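PDB 3FA4: 2,3-dimethylmalate lyase, which is a lyase of the phosphoenolpyruvate phosphomutase family, built as a TIM-type alpha/beta barrel that holds a magnesium ion. Local coordinates for residues Ala6-Arg10 with Ser153-Val157; Ala71-Asn76 with Arg106-Ala110. All blocks are in the same frame, centred on the assembly; numbering follows the deposited sequence.

Interaction 1 (Ala6-Arg10 with Ser153-Val157); sequences ATSLR and SDIVV
Arg-10 reaches across from helix 5-13 to the loop that feeds strand 156-161, where the N-terminal helix closes over one end of the TIM-type barrel. The first torsion sets its CG opposite the backbone N (chi1 -164°), and bends at chi2 and chi3 then carry the guanidinium to the backbone of Asp-154 and Ile-155. There NH1 points at two consecutive carbonyl oxygens, both at the edge of the guanidinium and near its plane. Arg-10 NH1 is 2.5 Å from Asp-154 O, so short that the exact geometry of this bond is doubtful, while its bond to Ile-155 O, at 2.8 Å, is weak. The other terminal nitrogen, NH2, forms a salt bridge with Asp-185, whose carboxylate also takes the backbone N of Val-157, so Arg-10 ties the helix to the start of two neighbouring strands. The turn that presents the two carbonyls is an ST turn, in which Ser-153 OG accepts from Ile-155 N at 3.1 Å, with an N-H...O angle of 170°.

Thr-7, one helical turn back, meets the side chain of Asp-154 rather than its backbone. The Asp-154 carboxylate, turned 34° from the guanidinium plane, makes no direct bond to Arg-10; instead its OD2 offers the anti lone pair, on the side away from OD1, to the Thr-7 hydroxyl. Buried Ala-6 sets its methyl against the Asp-154 to Ile-155 peptide, with CB 3.6 Å from Ile-155 N. Val-156 CG2 comes obliquely to the guanidinium, and on the inner side of the helix Leu-9 CD2 packs 4.2 Å from Val-156 CB.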
ATOM      1  N   ALA B   6     -23.946   1.940  -3.182  1.00 33.21           N
ATOM      2  CA  ALA B   6     -24.176   3.236  -3.893  1.00 33.00           C
ATOM      3  C   ALA B   6     -25.602   3.399  -4.417  1.00 34.50           C
ATOM      4  O   ALA B   6     -26.271   4.448  -4.239  1.00 34.17           O
ATOM      5  CB  ALA B   6     -23.155   3.382  -5.084  1.00 31.31           C
ATOM      6  N   THR B   7     -26.017   2.334  -5.104  1.00 36.09           N
ATOM      7  CA  THR B   7     -27.326   2.152  -5.711  1.00 37.90           C
ATOM      8  C   THR B   7     -28.466   2.142  -4.695  1.00 38.57           C
ATOM      9  O   THR B   7     -29.538   2.675  -4.957  1.00 39.47           O
ATOM     10  CB  THR B   7     -27.377   0.840  -6.547  1.00 37.69           C
ATOM     11  OG1 THR B   7     -26.379   0.890  -7.588  1.00 37.10           O
ATOM     12  CG2 THR B   7     -28.743   0.666  -7.175  1.00 36.41           C
ATOM     13  N   SER B   8     -28.277   1.541  -3.536  1.00 38.66           N
ATOM     14  CA  SER B   8     -29.399   1.558  -2.600  1.00 38.31           C
ATOM     15  C   SER B   8     -29.443   2.942  -1.859  1.00 37.46           C
ATOM     16  O   SER B   8     -30.498   3.482  -1.629  1.00 37.35           O
ATOM     17  CB  SER B   8     -29.366   0.311  -1.714  1.00 37.58           C
ATOM     18  OG  SER B   8     -28.233   0.296  -0.889  1.00 39.62           O
ATOM     19  N   LEU B   9     -28.293   3.537  -1.556  1.00 37.75           N
ATOM     20  CA  LEU B   9     -28.218   4.958  -1.103  1.00 38.31           C
ATOM     21  C   LEU B   9     -28.902   5.902  -2.075  1.00 39.14           C
ATOM     22  O   LEU B   9     -29.756   6.698  -1.680  1.00 40.82           O
ATOM     23  CB  LEU B   9     -26.777   5.439  -0.867  1.00 37.13           C
ATOM     24  CG  LEU B   9     -26.663   6.773  -0.114  1.00 36.65           C
ATOM     25  CD1 LEU B   9     -27.408   6.773   1.237  1.00 36.24           C
ATOM     26  CD2 LEU B   9     -25.158   7.249   0.084  1.00 37.05           C
ATOM     27  N   ARG B  10     -28.547   5.802  -3.347  1.00 40.08           N
ATOM     28  CA  ARG B  10     -29.112   6.651  -4.404  1.00 40.98           C
ATOM     29  C   ARG B  10     -30.616   6.540  -4.399  1.00 41.82           C
ATOM     30  O   ARG B  10     -31.317   7.512  -4.469  1.00 43.09           O
ATOM     31  CB  ARG B  10     -28.556   6.188  -5.765  1.00 39.51           C
ATOM     32  CG  ARG B  10     -28.752   7.164  -6.825  1.00 40.62           C
ATOM     33  CD  ARG B  10     -27.662   7.130  -7.887  1.00 40.18           C
ATOM     34  NE  ARG B  10     -27.368   8.481  -8.294  1.00 35.87           N
ATOM     35  CZ  ARG B  10     -26.219   9.080  -8.071  1.00 36.13           C
ATOM     36  NH1 ARG B  10     -25.251   8.505  -7.455  1.00 35.70           N
ATOM     37  NH2 ARG B  10     -26.034  10.275  -8.467  1.00 41.51           N
ATOM     38  N   SER B 153     -21.187   4.193 -12.796  1.00 34.84           N
ATOM     39  CA  SER B 153     -21.215   4.080 -11.340  1.00 33.70           C
ATOM     40  C   SER B 153     -22.206   5.017 -10.727  1.00 33.49           C
ATOM     41  O   SER B 153     -22.301   6.178 -11.143  1.00 34.22           O
ATOM     42  CB  SER B 153     -19.844   4.360 -10.798  1.00 32.78           C
ATOM     43  OG  SER B 153     -19.940   4.667  -9.434  1.00 35.43           O
ATOM     44  N   ASP B 154     -22.966   4.499  -9.769  1.00 33.87           N
ATOM     45  CA  ASP B 154     -24.009   5.210  -9.021  1.00 33.49           C
ATOM     46  C   ASP B 154     -23.451   5.852  -7.746  1.00 34.56           C
ATOM     47  O   ASP B 154     -24.209   6.319  -6.921  1.00 34.72           O
ATOM     48  CB  ASP B 154     -25.040   4.228  -8.499  1.00 34.94           C
ATOM     49  CG  ASP B 154     -26.029   3.753  -9.558  1.00 37.51           C
ATOM     50  OD1 ASP B 154     -26.191   4.455 -10.563  1.00 40.26           O
ATOM     51  OD2 ASP B 154     -26.675   2.685  -9.347  1.00 36.06           O
ATOM     52  N   ILE B 155     -22.133   5.859  -7.551  1.00 34.14           N
ATOM     53  CA  ILE B 155     -21.603   6.503  -6.376  1.00 33.72           C
ATOM     54  C   ILE B 155     -22.271   7.906  -6.299  1.00 34.78           C
ATOM     55  O   ILE B 155     -22.461   8.540  -7.323  1.00 34.02           O
ATOM     56  CB  ILE B 155     -20.002   6.518  -6.389  1.00 34.32           C
ATOM     57  CG1 ILE B 155     -19.452   6.803  -4.958  1.00 33.58           C
ATOM     58  CG2 ILE B 155     -19.499   7.466  -7.443  1.00 28.08           C
ATOM     59  CD1 ILE B 155     -18.019   6.542  -4.751  1.00 33.50           C
ATOM     60  N   VAL B 156     -22.647   8.326  -5.082  1.00 34.96           N
ATOM     61  CA  VAL B 156     -23.313   9.590  -4.738  1.00 34.23           C
ATOM     62  C   VAL B 156     -22.274  10.715  -4.504  1.00 34.77           C
ATOM     63  O   VAL B 156     -21.445  10.608  -3.648  1.00 35.89           O
ATOM     64  CB  VAL B 156     -24.319   9.329  -3.516  1.00 34.17           C
ATOM     65  CG1 VAL B 156     -24.821  10.604  -2.840  1.00 33.56           C
ATOM     66  CG2 VAL B 156     -25.524   8.499  -3.977  1.00 31.18           C
ATOM     67  N   VAL B 157     -22.297  11.762  -5.318  1.00 35.32           N
ATOM     68  CA  VAL B 157     -21.391  12.893  -5.176  1.00 36.53           C
ATOM     69  C   VAL B 157     -21.960  13.937  -4.217  1.00 36.45           C
ATOM     70  O   VAL B 157     -23.001  14.545  -4.466  1.00 37.67           O
ATOM     71  CB  VAL B 157     -20.990  13.516  -6.552  1.00 36.44           C
ATOM     72  CG1 VAL B 157     -19.953  14.556  -6.349  1.00 37.36           C
ATOM     73  CG2 VAL B 157     -20.364  12.425  -7.441  1.00 35.76           C
TER

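Interaction 2 (Ala71-Asn76 with Arg106-Ala110); sequences AEMISN and RSGVA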
ATOM      1  N   ALA B  71     -11.520   3.431   3.230  1.00 33.24           N
ATOM      2  CA  ALA B  71     -12.950   3.362   2.778  1.00 34.44           C
ATOM      3  C   ALA B  71     -13.355   2.028   2.194  1.00 34.55           C
ATOM      4  O   ALA B  71     -14.465   1.564   2.480  1.00 38.01           O
ATOM      5  CB  ALA B  71     -13.331   4.556   1.793  1.00 32.38           C
ATOM      6  N   GLU B  72     -12.521   1.420   1.328  1.00 33.91           N
ATOM      7  CA  GLU B  72     -12.773   0.088   0.866  1.00 32.55           C
ATOM      8  C   GLU B  72     -12.883  -0.967   1.949  1.00 33.83           C
ATOM      9  O   GLU B  72     -13.675  -1.901   1.819  1.00 34.57           O
ATOM     10  CB  GLU B  72     -11.714  -0.381  -0.083  1.00 32.89           C
ATOM     11  CG  GLU B  72     -12.077  -1.744  -0.700  1.00 33.44           C
ATOM     12  CD  GLU B  72     -11.182  -2.176  -1.858  1.00 36.64           C
ATOM     13  OE1 GLU B  72     -11.265  -3.331  -2.294  1.00 38.23           O
ATOM     14  OE2 GLU B  72     -10.351  -1.372  -2.277  1.00 36.98           O
ATOM     15  N   MET B  73     -12.025  -0.895   2.957  1.00 34.29           N
ATOM     16  CA  MET B  73     -12.130  -1.776   4.071  1.00 36.54           C
ATOM     17  C   MET B  73     -13.443  -1.575   4.853  1.00 37.74           C
ATOM     18  O   MET B  73     -14.123  -2.572   5.190  1.00 39.41           O
ATOM     19  CB  MET B  73     -10.919  -1.591   4.968  1.00 36.44           C
ATOM     20  CG  MET B  73     -10.828  -2.607   6.082  1.00 38.19           C
ATOM     21  SD  MET B  73     -11.616  -2.031   7.599  1.00 39.09           S
ATOM     22  CE  MET B  73     -10.826  -0.385   7.843  1.00 32.90           C
ATOM     23  N   ILE B  74     -13.819  -0.326   5.149  1.00 37.05           N
ATOM     24  CA  ILE B  74     -15.089  -0.076   5.894  1.00 36.61           C
ATOM     25  C   ILE B  74     -16.345  -0.431   5.079  1.00 37.04           C
ATOM     26  O   ILE B  74     -17.265  -1.030   5.591  1.00 37.66           O
ATOM     27  CB  ILE B  74     -15.096   1.406   6.458  1.00 37.87           C
ATOM     28  CG1 ILE B  74     -13.880   1.589   7.418  1.00 36.08           C
ATOM     29  CG2 ILE B  74     -16.425   1.751   7.128  1.00 35.48           C
ATOM     30  CD1 ILE B  74     -13.439   3.106   7.774  1.00 35.63           C
ATOM     31  N   SER B  75     -16.378  -0.085   3.791  1.00 36.37           N
ATOM     32  CA  SER B  75     -17.433  -0.498   2.909  1.00 34.04           C
ATOM     33  C   SER B  75     -17.648  -1.997   2.817  1.00 34.09           C
ATOM     34  O   SER B  75     -18.754  -2.429   2.534  1.00 34.20           O
ATOM     35  CB  SER B  75     -17.165   0.002   1.499  1.00 34.03           C
ATOM     36  OG  SER B  75     -16.986   1.407   1.460  1.00 37.78           O
ATOM     37  N   ASN B  76     -16.612  -2.805   3.041  1.00 34.00           N
ATOM     38  CA  ASN B  76     -16.747  -4.210   2.794  1.00 33.80           C
ATOM     39  C   ASN B  76     -16.853  -5.066   4.010  1.00 34.20           C
ATOM     40  O   ASN B  76     -16.880  -6.246   3.890  1.00 35.99           O
ATOM     41  CB  ASN B  76     -15.690  -4.681   1.812  1.00 33.95           C
ATOM     42  CG  ASN B  76     -16.051  -4.321   0.373  1.00 33.19           C
ATOM     43  OD1 ASN B  76     -16.948  -4.897  -0.210  1.00 34.80           O
ATOM     44  ND2 ASN B  76     -15.395  -3.322  -0.162  1.00 34.97           N
ATOM     45  N   ARG B 106     -15.171   1.322  -7.518  1.00 34.01           N
ATOM     46  CA  ARG B 106     -14.673  -0.085  -7.464  1.00 33.29           C
ATOM     47  C   ARG B 106     -14.571  -0.679  -6.069  1.00 32.67           C
ATOM     48  O   ARG B 106     -14.815  -1.837  -5.900  1.00 33.61           O
ATOM     49  CB  ARG B 106     -13.306  -0.228  -8.171  1.00 33.29           C
ATOM     50  CG  ARG B 106     -13.406  -0.019  -9.649  1.00 35.23           C
ATOM     51  CD  ARG B 106     -12.154  -0.529 -10.418  1.00 33.84           C
ATOM     52  NE  ARG B 106     -10.900   0.031  -9.915  1.00 29.66           N
ATOM     53  CZ  ARG B 106     -10.340   1.104 -10.448  1.00 31.70           C
ATOM     54  NH1 ARG B 106     -10.948   1.710 -11.479  1.00 31.32           N
ATOM     55  NH2 ARG B 106      -9.174   1.563  -9.979  1.00 30.84           N
ATOM     56  N   SER B 107     -14.151   0.114  -5.079  1.00 33.92           N
ATOM     57  CA  SER B 107     -14.118  -0.244  -3.652  1.00 32.91           C
ATOM     58  C   SER B 107     -15.457  -0.448  -2.945  1.00 32.88           C
ATOM     59  O   SER B 107     -15.511  -1.023  -1.896  1.00 32.94           O
ATOM     60  CB  SER B 107     -13.426   0.841  -2.894  1.00 33.60           C
ATOM     61  OG  SER B 107     -12.063   0.919  -3.253  1.00 35.50           O
ATOM     62  N   GLY B 108     -16.520   0.063  -3.495  1.00 33.22           N
ATOM     63  CA  GLY B 108     -17.849  -0.182  -2.965  1.00 34.58           C
ATOM     64  C   GLY B 108     -18.316   0.930  -2.075  1.00 35.13           C
ATOM     65  O   GLY B 108     -19.330   0.771  -1.365  1.00 36.03           O
ATOM     66  N   VAL B 109     -17.633   2.081  -2.159  1.00 35.06           N
ATOM     67  CA  VAL B 109     -18.053   3.290  -1.406  1.00 35.30           C
ATOM     68  C   VAL B 109     -19.401   3.773  -1.915  1.00 34.46           C
ATOM     69  O   VAL B 109     -19.549   3.792  -3.103  1.00 35.60           O
ATOM     70  CB  VAL B 109     -17.011   4.375  -1.471  1.00 34.83           C
ATOM     71  CG1 VAL B 109     -17.458   5.552  -0.609  1.00 35.20           C
ATOM     72  CG2 VAL B 109     -15.704   3.802  -0.934  1.00 33.68           C
ATOM     73  N   ALA B 110     -20.386   4.073  -1.042  1.00 33.43           N
ATOM     74  CA  ALA B 110     -21.682   4.600  -1.489  1.00 33.34           C
ATOM     75  C   ALA B 110     -21.761   6.125  -1.856  1.00 32.89           C
ATOM     76  O   ALA B 110     -22.555   6.510  -2.703  1.00 33.84           O
ATOM     77  CB  ALA B 110     -22.798   4.206  -0.526  1.00 32.34           C
TER
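With CG anti to the backbone N (chi1 -173°) and the chain extended beyond it, Glu-72 runs its aliphatic part alongside Ser-107, while Asn-76 swings CG to the side of its own backbone N (chi1 -78°), which places its amide nitrogen at the carbonyl of the same serine. The CB of Ser-107 rests 3.5 Å from Glu-72 CB, and its hydroxyl lies 3.0 Å from Glu-72 OE2. The hydroxyl is hydrogen-bonded to Gln-103 O, in the last turn of its own helix.

Asn-76 ND2 links the ends of the two helices. It donates to Glu-72 O at 3.0 Å, in the carbonyl plane and on a lone pair, and makes a weak, bent bond to Ser-107 O. Gly-108, whose positive phi (97°) closes helix 94-107 in a Schellman motif, passes close to Ser-75, with its O 3.7 Å from Ser-75 CB. The Ser-75 hydroxyl is turned back onto its own helix: OG bonds Ala-71 O at 2.7 Å from above the carbonyl plane, on the opposite face from Ser-75 N, which bonds the same oxygen. This oxygen thus takes two donors. Ser-75 OG also lies 3.6 Å from Val-109 CA, and Val-109 CG2 packs 3.7 Å from Ala-71 CB.

Glu-72 further carries salt bridges to Arg-68 and, across the subunit interface, to Arg-68 and Arg-106 of the second subunit. Beneath the helix pair, Ala-71 and Val-109 both lie on Ala-85 of strand 83-86, so the contact fastens neighbouring barrel helices 64-75 and 94-107 over that strand, just ahead of strand 111-114.

In the fold
Interaction 2 is the more buried of the two, joining the ends of adjacent barrel helices over the sheet, whereas interaction 1 is partly buried and places the N-terminal helix against the entry to strand 156-161. They meet just before strand 111-114: Val-156 N is 3.0 Å from Ala-110 O, a probable hydrogen bond, and Ile-155 packs on Val-109. Their chemistry differs accordingly. In 6-10/153-157 a threonine and an arginine reach from the helix to a loop; in 71-76/106-110 serine and asparagine groups join two helix ends above small apolar contacts. Both also reach the second subunit, interaction 1 by packing and interaction 2 through charged pairs that Glu-72 and Arg-106 form with residues of that subunit.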